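Local coordinates for protein serpin (Taeniopygia guttata, PDB 5HGC) that probably inhibits serine proteases and binds the steroid cortisol, at residues 267-273 against 346-351; 95-99 against 172-176; 21-25 against 287-291; 7-11 against 76-81. Residues are numbered along the deposited sequence.

Interaction 1: 267-273 against 346-351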
loop_
_atom_site.group_PDB
_atom_site.type_symbol
_atom_site.label_atom_id
_atom_site.label_comp_id
_atom_site.label_asym_id
_atom_site.label_seq_id
_atom_site.Cartn_x
_atom_site.Cartn_y
_atom_site.Cartn_z
ATOM N N ARG A 267 5.408 -11.895 23.956
ATOM C CA ARG A 267 5.691 -13.290 24.228
ATOM C C ARG A 267 7.128 -13.562 23.796
ATOM O O ARG A 267 7.544 -13.214 22.690
ATOM C CB ARG A 267 4.738 -14.141 23.408
ATOM C CG ARG A 267 4.514 -15.569 23.880
ATOM C CD ARG A 267 3.612 -16.278 22.900
ATOM N NE ARG A 267 3.234 -17.642 23.305
ATOM C CZ ARG A 267 3.043 -18.675 22.460
ATOM N NH1 ARG A 267 3.226 -18.555 21.133
ATOM N NH2 ARG A 267 2.701 -19.860 22.948
ATOM N N PHE A 268 7.924 -14.153 24.676
ATOM C CA PHE A 268 9.269 -14.572 24.281
ATOM C C PHE A 268 9.198 -15.820 23.360
ATOM O O PHE A 268 8.423 -16.773 23.606
ATOM C CB PHE A 268 10.083 -14.833 25.518
ATOM C CG PHE A 268 11.523 -15.093 25.250
ATOM C CD1 PHE A 268 12.440 -14.026 25.226
ATOM C CD2 PHE A 268 11.976 -16.395 25.033
ATOM C CE1 PHE A 268 13.810 -14.269 24.994
ATOM C CE2 PHE A 268 13.308 -16.654 24.791
ATOM C CZ PHE A 268 14.242 -15.594 24.762
ATOM N N MET A 269 9.964 -15.786 22.266
ATOM C CA MET A 269 9.849 -16.783 21.188
ATOM C C MET A 269 11.034 -16.833 20.261
ATOM O O MET A 269 11.860 -15.887 20.196
ATOM C CB MET A 269 8.589 -16.556 20.346
ATOM C CG MET A 269 8.585 -15.266 19.553
ATOM S SD MET A 269 7.099 -14.972 18.568
ATOM C CE MET A 269 5.990 -14.376 19.832
ATOM N N ASN A 270 11.070 -17.922 19.510
ATOM C CA ASN A 270 11.963 -18.062 18.395
ATOM C C ASN A 270 11.188 -17.688 17.167
ATOM O O ASN A 270 10.088 -18.260 16.925
ATOM C CB ASN A 270 12.407 -19.499 18.310
ATOM C CG ASN A 270 13.247 -19.862 19.502
ATOM O OD1 ASN A 270 14.267 -19.216 19.759
ATOM N ND2 ASN A 270 12.770 -20.805 20.303
ATOM N N LEU A 271 11.730 -16.706 16.437
ATOM C CA LEU A 271 11.044 -16.122 15.279
ATOM C C LEU A 271 11.895 -16.346 14.057
ATOM O O LEU A 271 13.102 -16.006 14.048
ATOM C CB LEU A 271 10.699 -14.638 15.463
ATOM C CG LEU A 271 9.824 -14.020 14.357
ATOM C CD1 LEU A 271 8.448 -14.666 14.152
ATOM C CD2 LEU A 271 9.692 -12.514 14.628
ATOM N N TYR A 272 11.249 -16.959 13.067
ATOM C CA TYR A 272 11.830 -17.209 11.795
ATOM C C TYR A 272 10.991 -16.480 10.769
ATOM O O TYR A 272 9.767 -16.674 10.672
ATOM C CB TYR A 272 11.869 -18.706 11.497
ATOM C CG TYR A 272 12.884 -19.460 12.306
ATOM C CD1 TYR A 272 14.204 -19.599 11.856
ATOM C CD2 TYR A 272 12.527 -20.053 13.518
ATOM C CE1 TYR A 272 15.145 -20.293 12.601
ATOM C CE2 TYR A 272 13.452 -20.748 14.262
ATOM C CZ TYR A 272 14.756 -20.865 13.801
ATOM O OH TYR A 272 15.675 -21.524 14.573
ATOM N N PHE A 273 11.653 -15.627 10.002
ATOM C CA PHE A 273 10.950 -14.771 9.048
ATOM C C PHE A 273 11.787 -14.561 7.815
ATOM O O PHE A 273 12.949 -14.288 7.946
ATOM C CB PHE A 273 10.556 -13.433 9.667
ATOM C CG PHE A 273 9.594 -12.671 8.823
ATOM C CD1 PHE A 273 8.292 -13.116 8.673
ATOM C CD2 PHE A 273 10.008 -11.544 8.119
ATOM C CE1 PHE A 273 7.384 -12.444 7.875
ATOM C CE2 PHE A 273 9.111 -10.849 7.292
ATOM C CZ PHE A 273 7.789 -11.301 7.171
ATOM N N PRO A 346 10.825 -22.149 24.963
ATOM C CA PRO A 346 9.986 -21.079 24.380
ATOM C C PRO A 346 9.361 -21.495 23.018
ATOM O O PRO A 346 9.902 -22.378 22.288
ATOM C CB PRO A 346 10.971 -19.898 24.187
ATOM C CG PRO A 346 12.310 -20.358 24.743
ATOM C CD PRO A 346 12.285 -21.843 24.931
ATOM N N PRO A 347 8.225 -20.879 22.664
ATOM C CA PRO A 347 7.584 -21.182 21.341
ATOM C C PRO A 347 8.497 -20.812 20.176
ATOM O O PRO A 347 9.433 -20.003 20.353
ATOM C CB PRO A 347 6.331 -20.305 21.323
ATOM C CG PRO A 347 6.507 -19.371 22.460
ATOM C CD PRO A 347 7.411 -19.987 23.492
ATOM N N THR A 348 8.269 -21.452 19.032
ATOM C CA THR A 348 8.935 -21.107 17.790
ATOM C C THR A 348 7.833 -20.791 16.789
ATOM O O THR A 348 6.912 -21.592 16.650
ATOM C CB THR A 348 9.753 -22.304 17.281
ATOM O OG1 THR A 348 10.738 -22.619 18.247
ATOM C CG2 THR A 348 10.472 -22.011 15.978
ATOM N N ILE A 349 7.907 -19.634 16.129
ATOM C CA ILE A 349 7.001 -19.294 15.006
ATOM C C ILE A 349 7.856 -19.137 13.755
ATOM O O ILE A 349 8.844 -18.393 13.748
ATOM C CB ILE A 349 6.221 -17.972 15.210
ATOM C CG1 ILE A 349 5.487 -17.933 16.576
ATOM C CG2 ILE A 349 5.261 -17.681 14.043
ATOM C CD1 ILE A 349 4.479 -19.041 16.827
ATOM N N GLU A 350 7.484 -19.863 12.706
ATOM C CA GLU A 350 8.268 -19.862 11.486
ATOM C C GLU A 350 7.407 -19.509 10.268
ATOM O O GLU A 350 6.495 -20.233 9.921
ATOM C CB GLU A 350 8.981 -21.198 11.312
ATOM C CG GLU A 350 9.675 -21.283 9.968
ATOM C CD GLU A 350 10.639 -22.436 9.838
ATOM O OE1 GLU A 350 10.383 -23.508 10.455
ATOM O OE2 GLU A 350 11.640 -22.231 9.105
ATOM N N PHE A 351 7.666 -18.373 9.637
ATOM C CA PHE A 351 6.845 -17.983 8.489
ATOM C C PHE A 351 7.411 -18.705 7.283
ATOM O O PHE A 351 8.309 -18.219 6.596
ATOM C CB PHE A 351 6.868 -16.466 8.336
ATOM C CG PHE A 351 5.955 -15.768 9.296
ATOM C CD1 PHE A 351 6.339 -15.586 10.654
ATOM C CD2 PHE A 351 4.696 -15.322 8.873
ATOM C CE1 PHE A 351 5.482 -14.973 11.569
ATOM C CE2 PHE A 351 3.851 -14.698 9.782
ATOM C CZ PHE A 351 4.220 -14.531 11.136
#

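Interaction 2: 95-99 against 172-176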
loop_
_atom_site.group_PDB
_atom_site.type_symbol
_atom_site.label_atom_id
_atom_site.label_comp_id
_atom_site.label_asym_id
_atom_site.label_seq_id
_atom_site.Cartn_x
_atom_site.Cartn_y
_atom_site.Cartn_z
ATOM N N VAL A 95 8.273 7.930 9.126
ATOM C CA VAL A 95 8.076 6.922 8.096
ATOM C C VAL A 95 8.989 7.130 6.911
ATOM O O VAL A 95 9.689 6.207 6.521
ATOM C CB VAL A 95 6.618 6.857 7.630
ATOM C CG1 VAL A 95 6.396 5.691 6.677
ATOM C CG2 VAL A 95 5.683 6.678 8.809
ATOM N N GLN A 96 9.001 8.349 6.365
ATOM C CA GLN A 96 9.745 8.680 5.128
ATOM C C GLN A 96 9.371 7.709 4.036
ATOM O O GLN A 96 10.214 6.973 3.534
ATOM C CB GLN A 96 11.276 8.714 5.325
ATOM C CG GLN A 96 11.780 9.906 6.131
ATOM C CD GLN A 96 13.012 9.567 6.940
ATOM O OE1 GLN A 96 14.134 9.955 6.587
ATOM N NE2 GLN A 96 12.812 8.819 8.030
ATOM N N LEU A 97 8.094 7.698 3.689
ATOM C CA LEU A 97 7.547 6.668 2.839
ATOM C C LEU A 97 7.922 6.997 1.384
ATOM O O LEU A 97 8.110 6.106 0.558
ATOM C CB LEU A 97 6.049 6.647 3.050
ATOM C CG LEU A 97 5.212 5.688 2.246
ATOM C CD1 LEU A 97 5.580 4.229 2.540
ATOM C CD2 LEU A 97 3.738 6.002 2.537
ATOM N N ASN A 98 8.068 8.297 1.115
ATOM C CA ASN A 98 8.289 8.835 -0.209
ATOM C C ASN A 98 7.282 8.374 -1.265
ATOM O O ASN A 98 7.639 7.929 -2.336
ATOM C CB ASN A 98 9.773 8.732 -0.592
ATOM C CG ASN A 98 10.671 9.524 0.399
ATOM O OD1 ASN A 98 10.313 10.633 0.843
ATOM N ND2 ASN A 98 11.814 8.940 0.780
ATOM N N MET A 99 6.001 8.503 -0.958
ATOM C CA MET A 99 4.982 8.014 -1.883
ATOM C C MET A 99 4.694 9.113 -2.859
ATOM O O MET A 99 4.648 10.277 -2.480
ATOM C CB MET A 99 3.718 7.587 -1.160
ATOM C CG MET A 99 3.015 8.617 -0.303
ATOM S SD MET A 99 1.300 8.069 -0.108
ATOM C CE MET A 99 0.849 9.294 1.092
ATOM N N PHE A 172 3.191 5.343 -7.157
ATOM C CA PHE A 172 4.231 4.418 -6.887
ATOM C C PHE A 172 4.877 4.752 -5.562
ATOM O O PHE A 172 4.836 5.884 -5.109
ATOM C CB PHE A 172 5.230 4.396 -8.034
ATOM C CG PHE A 172 5.717 5.755 -8.435
ATOM C CD1 PHE A 172 4.905 6.620 -9.216
ATOM C CD2 PHE A 172 6.999 6.194 -8.057
ATOM C CE1 PHE A 172 5.379 7.889 -9.582
ATOM C CE2 PHE A 172 7.469 7.464 -8.448
ATOM C CZ PHE A 172 6.664 8.305 -9.200
ATOM N N VAL A 173 5.495 3.752 -4.956
ATOM C CA VAL A 173 6.045 3.881 -3.583
ATOM C C VAL A 173 6.955 2.706 -3.335
ATOM O O VAL A 173 6.590 1.573 -3.643
ATOM C CB VAL A 173 4.937 3.992 -2.499
ATOM C CG1 VAL A 173 3.947 2.847 -2.630
ATOM C CG2 VAL A 173 5.558 4.110 -1.130
ATOM N N TYR A 174 8.154 3.017 -2.853
ATOM C CA TYR A 174 9.133 2.032 -2.399
ATOM C C TYR A 174 9.324 2.246 -0.873
ATOM O O TYR A 174 9.336 3.401 -0.393
ATOM C CB TYR A 174 10.494 2.181 -3.123
ATOM C CG TYR A 174 11.633 1.429 -2.426
ATOM C CD1 TYR A 174 11.902 0.059 -2.723
ATOM C CD2 TYR A 174 12.437 2.060 -1.432
ATOM C CE1 TYR A 174 12.966 -0.624 -2.104
ATOM C CE2 TYR A 174 13.472 1.361 -0.777
ATOM C CZ TYR A 174 13.719 0.036 -1.115
ATOM O OH TYR A 174 14.731 -0.622 -0.483
ATOM N N PHE A 175 9.494 1.141 -0.129
ATOM C CA PHE A 175 9.789 1.237 1.280
ATOM C C PHE A 175 10.759 0.138 1.679
ATOM O O PHE A 175 10.720 -0.990 1.150
ATOM C CB PHE A 175 8.471 1.188 2.096
ATOM C CG PHE A 175 8.646 1.323 3.607
ATOM C CD1 PHE A 175 8.958 2.573 4.203
ATOM C CD2 PHE A 175 8.512 0.206 4.445
ATOM C CE1 PHE A 175 9.124 2.697 5.597
ATOM C CE2 PHE A 175 8.680 0.332 5.836
ATOM C CZ PHE A 175 8.990 1.580 6.421
ATOM N N LYS A 176 11.641 0.479 2.606
ATOM C CA LYS A 176 12.431 -0.491 3.382
ATOM C C LYS A 176 12.487 0.029 4.805
ATOM O O LYS A 176 12.919 1.184 5.090
ATOM C CB LYS A 176 13.829 -0.666 2.811
ATOM C CG LYS A 176 14.768 -1.509 3.662
ATOM C CD LYS A 176 15.887 -2.106 2.802
ATOM C CE LYS A 176 16.817 -2.937 3.645
ATOM N NZ LYS A 176 18.149 -3.186 3.050
HETATM O O HOH W 1 10.517 4.888 1.603
HETATM O O HOH W 2 8.889 5.610 -2.296
#

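Interaction 3: 21-25 against 287-291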
loop_
_atom_site.group_PDB
_atom_site.type_symbol
_atom_site.label_atom_id
_atom_site.label_comp_id
_atom_site.label_asym_id
_atom_site.label_seq_id
_atom_site.Cartn_x
_atom_site.Cartn_y
_atom_site.Cartn_z
ATOM N N GLN A 21 -11.559 -3.571 1.384
ATOM C CA GLN A 21 -12.389 -3.975 0.213
ATOM C C GLN A 21 -11.531 -4.205 -1.000
ATOM O O GLN A 21 -11.763 -5.147 -1.768
ATOM C CB GLN A 21 -13.451 -2.974 -0.187
ATOM C CG GLN A 21 -14.405 -2.627 0.912
ATOM C CD GLN A 21 -15.133 -1.347 0.616
ATOM O OE1 GLN A 21 -15.476 -1.075 -0.564
ATOM N NE2 GLN A 21 -15.380 -0.536 1.682
ATOM N N PHE A 22 -10.544 -3.335 -1.179
ATOM C CA PHE A 22 -9.690 -3.451 -2.325
ATOM C C PHE A 22 -9.040 -4.817 -2.288
ATOM O O PHE A 22 -9.064 -5.527 -3.329
ATOM C CB PHE A 22 -8.648 -2.331 -2.369
ATOM C CG PHE A 22 -7.856 -2.303 -3.641
ATOM C CD1 PHE A 22 -6.746 -3.114 -3.808
ATOM C CD2 PHE A 22 -8.211 -1.427 -4.684
ATOM C CE1 PHE A 22 -6.020 -3.086 -5.004
ATOM C CE2 PHE A 22 -7.476 -1.378 -5.866
ATOM C CZ PHE A 22 -6.391 -2.224 -6.045
ATOM N N PHE A 23 -8.461 -5.157 -1.113
ATOM C CA PHE A 23 -7.833 -6.459 -0.852
ATOM C C PHE A 23 -8.744 -7.660 -1.166
ATOM O O PHE A 23 -8.295 -8.584 -1.877
ATOM C CB PHE A 23 -7.370 -6.581 0.610
ATOM C CG PHE A 23 -6.569 -7.825 0.886
ATOM C CD1 PHE A 23 -5.357 -8.064 0.226
ATOM C CD2 PHE A 23 -7.034 -8.788 1.760
ATOM C CE1 PHE A 23 -4.582 -9.203 0.472
ATOM C CE2 PHE A 23 -6.266 -9.947 1.997
ATOM C CZ PHE A 23 -5.034 -10.148 1.362
ATOM N N ARG A 24 -9.995 -7.637 -0.650
ATOM C CA ARG A 24 -10.995 -8.698 -0.921
ATOM C C ARG A 24 -11.205 -8.897 -2.408
ATOM O O ARG A 24 -11.125 -10.031 -2.871
ATOM C CB ARG A 24 -12.317 -8.557 -0.101
ATOM C CG ARG A 24 -12.041 -8.582 1.421
ATOM C CD ARG A 24 -13.236 -8.754 2.327
ATOM N NE ARG A 24 -14.139 -7.599 2.373
ATOM C CZ ARG A 24 -13.922 -6.454 3.040
ATOM N NH1 ARG A 24 -12.797 -6.249 3.719
ATOM N NH2 ARG A 24 -14.834 -5.487 3.011
ATOM N N GLU A 25 -11.371 -7.784 -3.142
ATOM C CA GLU A 25 -11.553 -7.754 -4.606
ATOM C C GLU A 25 -10.409 -8.340 -5.374
ATOM O O GLU A 25 -10.612 -9.181 -6.248
ATOM C CB GLU A 25 -11.790 -6.330 -5.138
ATOM C CG GLU A 25 -13.196 -5.768 -4.970
ATOM C CD GLU A 25 -14.314 -6.604 -5.638
ATOM O OE1 GLU A 25 -14.068 -7.453 -6.566
ATOM O OE2 GLU A 25 -15.471 -6.367 -5.214
ATOM N N THR A 287 -10.852 -3.042 -10.772
ATOM C CA THR A 287 -10.981 -3.248 -9.349
ATOM C C THR A 287 -11.768 -2.068 -8.838
ATOM O O THR A 287 -12.764 -2.256 -8.140
ATOM C CB THR A 287 -9.609 -3.348 -8.662
ATOM O OG1 THR A 287 -8.783 -4.294 -9.355
ATOM C CG2 THR A 287 -9.775 -3.762 -7.222
ATOM N N LEU A 288 -11.370 -0.857 -9.247
ATOM C CA LEU A 288 -12.076 0.336 -8.810
ATOM C C LEU A 288 -13.467 0.443 -9.437
ATOM O O LEU A 288 -14.390 0.938 -8.779
ATOM C CB LEU A 288 -11.236 1.605 -9.029
ATOM C CG LEU A 288 -9.839 1.545 -8.396
ATOM C CD1 LEU A 288 -9.065 2.708 -8.936
ATOM C CD2 LEU A 288 -9.794 1.521 -6.868
ATOM N N ARG A 289 -13.624 -0.002 -10.690
ATOM C CA ARG A 289 -14.969 -0.080 -11.312
ATOM C C ARG A 289 -15.883 -0.942 -10.435
ATOM O O ARG A 289 -16.964 -0.480 -10.008
ATOM C CB ARG A 289 -14.921 -0.603 -12.738
ATOM C CG ARG A 289 -14.774 0.456 -13.811
ATOM C CD ARG A 289 -14.862 -0.156 -15.215
ATOM N NE ARG A 289 -13.677 -0.964 -15.582
ATOM C CZ ARG A 289 -12.640 -0.549 -16.331
ATOM N NH1 ARG A 289 -11.620 -1.390 -16.587
ATOM N NH2 ARG A 289 -12.608 0.697 -16.828
ATOM N N LYS A 290 -15.402 -2.153 -10.101
ATOM C CA LYS A 290 -16.110 -3.056 -9.200
ATOM C C LYS A 290 -16.363 -2.396 -7.863
ATOM O O LYS A 290 -17.327 -2.741 -7.210
ATOM C CB LYS A 290 -15.378 -4.378 -9.007
ATOM C CG LYS A 290 -15.526 -5.312 -10.172
ATOM C CD LYS A 290 -14.373 -6.304 -10.270
ATOM C CE LYS A 290 -14.401 -7.012 -11.629
ATOM N NZ LYS A 290 -13.066 -7.381 -12.204
ATOM N N MET A 291 -15.535 -1.447 -7.428
ATOM C CA MET A 291 -15.821 -0.801 -6.133
ATOM C C MET A 291 -16.732 0.398 -6.230
ATOM O O MET A 291 -16.997 1.078 -5.219
ATOM C CB MET A 291 -14.562 -0.465 -5.399
ATOM C CG MET A 291 -13.880 -1.731 -4.944
ATOM S SD MET A 291 -12.262 -1.318 -4.325
ATOM C CE MET A 291 -12.776 -0.422 -2.823
#

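Interaction 4: 7-11 against 76-81. Unlike the reference sequence in segment 7-11: A8 (reference Cys).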
loop_
_atom_site.group_PDB
_atom_site.type_symbol
_atom_site.label_atom_id
_atom_site.label_comp_id
_atom_site.label_asym_id
_atom_site.label_seq_id
_atom_site.Cartn_x
_atom_site.Cartn_y
_atom_site.Cartn_z
ATOM N N ALA A 7 -6.093 16.200 11.202
ATOM C CA ALA A 7 -6.876 16.104 9.953
ATOM C C ALA A 7 -6.825 14.678 9.375
ATOM O O ALA A 7 -7.884 14.114 9.046
ATOM C CB ALA A 7 -6.422 17.128 8.920
ATOM N N ALA A 8 -5.619 14.105 9.333
ATOM C CA ALA A 8 -5.384 12.729 8.890
ATOM C C ALA A 8 -6.215 11.707 9.668
ATOM O O ALA A 8 -6.818 10.790 9.080
ATOM C CB ALA A 8 -3.888 12.395 8.918
ATOM N N LEU A 9 -6.320 11.896 10.983
ATOM C CA LEU A 9 -7.020 10.885 11.782
ATOM C C LEU A 9 -8.488 10.788 11.480
ATOM O O LEU A 9 -9.075 9.720 11.721
ATOM C CB LEU A 9 -6.779 11.016 13.283
ATOM C CG LEU A 9 -5.329 10.861 13.720
ATOM C CD1 LEU A 9 -5.147 11.501 15.082
ATOM C CD2 LEU A 9 -4.925 9.401 13.719
ATOM N N LYS A 10 -9.069 11.856 10.922
ATOM C CA LYS A 10 -10.514 11.862 10.634
ATOM C C LYS A 10 -10.780 10.863 9.546
ATOM O O LYS A 10 -11.940 10.413 9.400
ATOM C CB LYS A 10 -11.061 13.226 10.220
ATOM C CG LYS A 10 -10.977 14.308 11.281
ATOM C CD LYS A 10 -12.041 15.376 11.055
ATOM C CE LYS A 10 -11.602 16.675 11.713
ATOM N NZ LYS A 10 -12.269 17.838 11.065
ATOM N N LEU A 11 -9.712 10.506 8.813
ATOM C CA LEU A 11 -9.808 9.608 7.672
ATOM C C LEU A 11 -9.648 8.107 7.964
ATOM O O LEU A 11 -9.858 7.246 7.070
ATOM C CB LEU A 11 -8.790 10.036 6.589
ATOM C CG LEU A 11 -8.767 11.480 6.043
ATOM C CD1 LEU A 11 -7.819 11.533 4.860
ATOM C CD2 LEU A 11 -10.133 12.050 5.669
ATOM N N GLU A 76 -12.590 18.429 4.300
ATOM C CA GLU A 76 -11.892 17.633 5.319
ATOM C C GLU A 76 -11.097 16.451 4.753
ATOM O O GLU A 76 -10.028 16.175 5.229
ATOM C CB GLU A 76 -12.851 17.164 6.408
ATOM C CG GLU A 76 -13.419 18.299 7.274
ATOM C CD GLU A 76 -14.582 17.826 8.152
ATOM O OE1 GLU A 76 -14.399 17.782 9.390
ATOM O OE2 GLU A 76 -15.670 17.464 7.610
ATOM N N ILE A 77 -11.639 15.777 3.744
ATOM C CA ILE A 77 -10.967 14.714 3.001
ATOM C C ILE A 77 -9.662 15.250 2.458
ATOM O O ILE A 77 -8.607 14.709 2.821
ATOM C CB ILE A 77 -11.868 14.217 1.882
ATOM C CG1 ILE A 77 -13.138 13.614 2.469
ATOM C CG2 ILE A 77 -11.164 13.201 1.028
ATOM C CD1 ILE A 77 -14.182 13.228 1.449
ATOM N N HIS A 78 -9.692 16.349 1.677
ATOM C CA HIS A 78 -8.448 16.891 1.097
ATOM C C HIS A 78 -7.491 17.372 2.190
ATOM O O HIS A 78 -6.260 17.190 2.091
ATOM C CB HIS A 78 -8.719 17.980 0.061
ATOM C CG HIS A 78 -9.558 17.529 -1.094
ATOM N ND1 HIS A 78 -9.180 16.512 -1.944
ATOM C CD2 HIS A 78 -10.753 17.966 -1.555
ATOM C CE1 HIS A 78 -10.121 16.309 -2.854
ATOM N NE2 HIS A 78 -11.087 17.182 -2.646
ATOM N N GLU A 79 -8.040 17.939 3.258
ATOM C CA GLU A 79 -7.206 18.388 4.388
ATOM C C GLU A 79 -6.536 17.191 5.020
ATOM O O GLU A 79 -5.319 17.231 5.314
ATOM C CB GLU A 79 -8.052 19.054 5.443
ATOM C CG GLU A 79 -7.880 20.548 5.484
ATOM C CD GLU A 79 -9.154 21.255 5.916
ATOM O OE1 GLU A 79 -9.920 20.706 6.761
ATOM O OE2 GLU A 79 -9.383 22.371 5.394
ATOM N N GLY A 80 -7.357 16.135 5.196
ATOM C CA GLY A 80 -6.977 14.850 5.732
ATOM C C GLY A 80 -5.818 14.265 4.965
ATOM O O GLY A 80 -4.766 13.916 5.578
ATOM N N PHE A 81 -5.987 14.166 3.631
ATOM C CA PHE A 81 -4.972 13.538 2.822
ATOM C C PHE A 81 -3.753 14.431 2.727
ATOM O O PHE A 81 -2.645 13.920 2.683
ATOM C CB PHE A 81 -5.475 13.211 1.432
ATOM C CG PHE A 81 -6.302 11.989 1.371
ATOM C CD1 PHE A 81 -5.714 10.708 1.582
ATOM C CD2 PHE A 81 -7.693 12.078 1.084
ATOM C CE1 PHE A 81 -6.520 9.554 1.545
ATOM C CE2 PHE A 81 -8.485 10.918 1.030
ATOM C CZ PHE A 81 -7.897 9.661 1.248
HETATM O O HOH W 3 -9.945 15.971 7.853
#

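Interaction 1: 267-273 against 346-351
The guanidinium of R267 lies with one face over the ring of P347, whose CG is 3.5 Å from R267 CZ; the next residue, F268, has P346 CB at its ring edge, 3.7 Å from F268 CD2. Beyond the prolines the backbones form a parallel ladder. N270 N donates to P347 O (2.8 Å) and N270 O receives I349 N (2.7 Å); Y272 repeats this, its N bonding I349 O and its O taking F351 N, both at 2.9 Å. N270 and Y272 thus supply the backbone N and O that pair with the other strand; L271 CA adds a CA-H...O contact to I349 O (3.5 Å). N270, Y272, T348 and E350 share one face, where E350 forms a salt bridge with R191 and N270 OD1 a hydrogen bond with Y207. L271 and I349 share the other, with L271 CD1 4.1 Å from I349 CB. The edge of F273 meets the face of F351, centroids 5.3 Å apart. On its far side 267-273 bonds strand 200-209 and, at R267, F212, so 348-350, which follows the reactive-centre loop, is the edge strand: s1C against s2C in sheet C of the serpin fold.

Interaction 2: 95-99 against 172-176
F172 touches the loop mainly through its backbone: its O is 3.9 Å from M99 CA, shortly before strand 100-106. V173 points toward the loop, and its CG2 packs 3.7 Å from L97 CD1 and 3.9 Å from M99 CB. This is s3A of the serpin central sheet A, with s2A (100-106) on one side and s5A (316-325) on the other; direct pairing of 167-176 and 316-325 is the arrangement of a sheet that has not taken up the reactive-centre loop. At Y174 no direct hydrogen bond spans the two backbones, and two waters bridge them: water 2 accepts from Y174 N at 2.8 Å and is hydrogen-bonded to N98 O at 2.6 Å, while water 1 joins Y174 O (2.8 Å) and Q96 O (2.9 Å). L97 O and Y174 O, 3.1 Å apart, are both acceptors. F175 then puts its ring edge 3.7 Å from V95 O at CE1, with L97 CD1 4.1 Å from F175 CD1; Y229 meets the same ring edge-to-face.

Interaction 3: 21-25 against 287-291
Two helices of the serpin fold, hA and hI, meet here: 21-25 belongs to the long N-terminal helix 12-29, and 287-291 covers the last turn of the short helix 285-290 that follows strand 265-283. No hydrogen bond joins the two segments, so the contact rests on side-chain packing, and F22, E25 and M291 carry most of it. T287 CG2 sits over one face of the F22 ring, 3.9 Å from the centroid, in a CH-pi contact, while L288 CD2 approaches the ring edge, 3.8 Å from F22 CE2. The sulfur of M291 adds an oblique Met-aromatic contact, SD lying 5.3 Å from the ring centroid. Inward, the same ring meets Y37 and I42, and L288 reaches F46, which ties the junction to helix 39-52. One turn along helix 12-29 from Q21, E25 faces the same way and covers the outer side: its CB is 3.9 Å from T287 CG2 and its CG 4.1 Å from M291 CG. Its carboxylate meets K290 through the aliphatic part of the lysine, OE1 being 3.9 Å from CD. M291 runs out in an extended chi2 and reaches between the helices, where its terminal CE comes to 3.6 Å from Q21 OE1.

Interaction 4: 7-11 against 76-81
K10 NZ and E76 OE1 form a salt bridge of 2.7 Å across the exposed side of the contact, and the other carboxylate oxygen, E76 OE2, is held by the backbone N of Q73. Just inside, water 3 donates to both A7 O (3.0 Å) and E76 O (2.6 Å), spanning the gap between the backbones. Segment 7-11 takes in part of the short N-terminal helix 6-9, laid on helix 74-89, helix D of the serpin fold; the opposite flank of this helix carries H78, which touches the bound diamino sugar. The backbones come closest at G80, whose CA is 4.1 Å from A8 CA (residue 8 is Cys in the reference sequence). Two CA-H...O contacts run here, G80 CA to A7 O at 3.5 Å and A8 CA to G80 O at 3.6 Å. A CB at G80 would collide with L11 CG. L11 uses that space: CD1 lies 3.4 Å from G80 C and nearly on the normal of the F81 ring, 3.7 Å from its centroid.

How the interactions relate
Interaction 2 is the most buried and the nearest to the middle of the chain; it is apolar packing, its backbones bridged by waters. Interaction 1, partly buried and some 26 Å out from the chain centre, has direct backbone hydrogen bonds because it joins two strands. Interactions 3 and 4 are partly buried helix contacts: one made by side chains, with no hydrogen bond between the segments, the other with a surface salt bridge and a close glycine approach. Strand 265-283 of interaction 1 runs into helix 285-290 of interaction 3, helix 6-9 of interaction 4 leads into helix 12-29 of interaction 3, and helix 74-89, one side of interaction 4, also leads to the loop of interaction 2, whose L97 and M99 touch it.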